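Local coordinates for DNA polymerase III subunit beta (Helicobacter pylori 26695, PDB 4S3I), which forms a ring that slides along DNA, tethering DNA polymerases and other proteins to it and giving replication its processivity, at residues 320-325 / 348-353. Sequence-based numbering, arbitrary orientation.
Sequences LGVNAK and SPFLIQ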
# COMPACT_ATOMS: atom_id res chain seq x y z
N LEU A 320 -9.55 31.40 16.91
CA LEU A 320 -8.52 30.46 17.39
C LEU A 320 -7.67 29.90 16.24
O LEU A 320 -8.21 29.32 15.29
CB LEU A 320 -9.18 29.32 18.16
CG LEU A 320 -8.25 28.30 18.80
CD1 LEU A 320 -7.47 28.93 19.96
CD2 LEU A 320 -9.04 27.08 19.28
N GLY A 321 -6.35 30.08 16.31
CA GLY A 321 -5.45 29.51 15.32
C GLY A 321 -5.06 28.10 15.72
O GLY A 321 -4.60 27.88 16.84
N VAL A 322 -5.27 27.13 14.82
CA VAL A 322 -5.00 25.73 15.16
C VAL A 322 -4.16 24.98 14.13
O VAL A 322 -4.20 25.28 12.94
CB VAL A 322 -6.29 24.93 15.41
CG1 VAL A 322 -7.17 25.63 16.43
CG2 VAL A 322 -7.05 24.71 14.10
N ASN A 323 -3.41 23.99 14.60
CA ASN A 323 -2.73 23.04 13.73
C ASN A 323 -3.76 22.01 13.27
O ASN A 323 -4.41 21.35 14.09
CB ASN A 323 -1.55 22.37 14.47
CG ASN A 323 -0.84 21.31 13.63
OD1 ASN A 323 -1.46 20.37 13.12
ND2 ASN A 323 0.48 21.43 13.51
N ALA A 324 -3.93 21.90 11.95
CA ALA A 324 -5.01 21.09 11.39
C ALA A 324 -4.84 19.62 11.74
O ALA A 324 -5.77 18.97 12.24
CB ALA A 324 -5.07 21.29 9.87
N LYS A 325 -3.65 19.09 11.48
CA LYS A 325 -3.36 17.69 11.80
C LYS A 325 -3.56 17.38 13.28
O LYS A 325 -4.14 16.35 13.63
CB LYS A 325 -1.93 17.34 11.38
CG LYS A 325 -1.43 15.99 11.90
CD LYS A 325 0.10 15.91 11.77
CE LYS A 325 0.64 14.54 12.16
NZ LYS A 325 2.13 14.56 12.19
N SER A 348 -3.48 30.84 24.51
CA SER A 348 -3.35 29.82 25.55
C SER A 348 -3.72 28.43 25.06
O SER A 348 -4.56 28.28 24.16
CB SER A 348 -4.23 30.18 26.76
OG SER A 348 -3.67 31.25 27.49
N PRO A 349 -3.10 27.39 25.65
CA PRO A 349 -3.42 25.99 25.35
C PRO A 349 -4.91 25.72 25.48
O PRO A 349 -5.56 26.25 26.39
CB PRO A 349 -2.67 25.22 26.44
CG PRO A 349 -1.48 26.09 26.75
CD PRO A 349 -1.95 27.51 26.57
N PHE A 350 -5.45 24.90 24.59
CA PHE A 350 -6.86 24.53 24.68
C PHE A 350 -7.03 23.02 24.69
O PHE A 350 -6.12 22.29 24.29
CB PHE A 350 -7.66 25.14 23.54
CG PHE A 350 -7.20 24.71 22.17
CD1 PHE A 350 -7.79 23.62 21.53
CD2 PHE A 350 -6.20 25.41 21.51
CE1 PHE A 350 -7.38 23.24 20.24
CE2 PHE A 350 -5.78 25.03 20.23
CZ PHE A 350 -6.37 23.95 19.60
N LEU A 351 -8.20 22.58 25.10
CA LEU A 351 -8.43 21.17 25.36
C LEU A 351 -9.52 20.64 24.44
O LEU A 351 -10.51 21.33 24.19
CB LEU A 351 -8.85 20.97 26.83
CG LEU A 351 -8.88 19.53 27.38
CD1 LEU A 351 -7.46 19.05 27.63
CD2 LEU A 351 -9.72 19.41 28.64
N ILE A 352 -9.33 19.42 23.94
CA ILE A 352 -10.38 18.73 23.19
C ILE A 352 -10.70 17.44 23.91
O ILE A 352 -9.79 16.68 24.25
CB ILE A 352 -9.94 18.45 21.73
CG1 ILE A 352 -9.90 19.76 20.94
CG2 ILE A 352 -10.88 17.46 21.04
CD1 ILE A 352 -9.25 19.64 19.57
N GLN A 353 -11.98 17.18 24.18
CA GLN A 353 -12.35 15.95 24.85
C GLN A 353 -13.76 15.52 24.47
O GLN A 353 -14.48 16.28 23.82
CB GLN A 353 -12.20 16.08 26.38
CG GLN A 353 -13.20 17.00 27.03
CD GLN A 353 -12.89 17.27 28.51
OE1 GLN A 353 -13.61 18.02 29.17
NE2 GLN A 353 -11.81 16.67 29.02
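L320 and V322 both reach the ring of F350. Methyl CD2 of L320 makes a CH-pi contact over one face of that ring, 3.9 Å from its centroid and 8° off the ring normal. The other methyl, L320 CD1, is 4.1 Å from F350 CD2. The V322 side chain crosses that of F350 at about a right angle, and V322 CG1 meets F350 CZ obliquely at 3.7 Å. The CA–CB bond of F350 points toward 320-325. With chi1 at 60°, CG lies between the backbone N and the carbonyl carbon, and the ring comes to lie against L320 CD2. Between L320 and V322, G321 bonds through its backbone to I374. The backbones of L320 and V322 are bonded to L282 and I280, in strand 279-284. F350 pairs through its backbone with M371, and its side chain also packs on L341, C343 and F327. F327 touches V322 and I352 as well, so helix 324-332 packs against the same cluster. Within the C-terminal domain, the contact joins edge strand 318-323 of a four-stranded sheet to strand 350-354, in a sheet that runs on into the central domain. It is wholly apolar and buried, which implies that hydrophobic and dispersion forces hold it together.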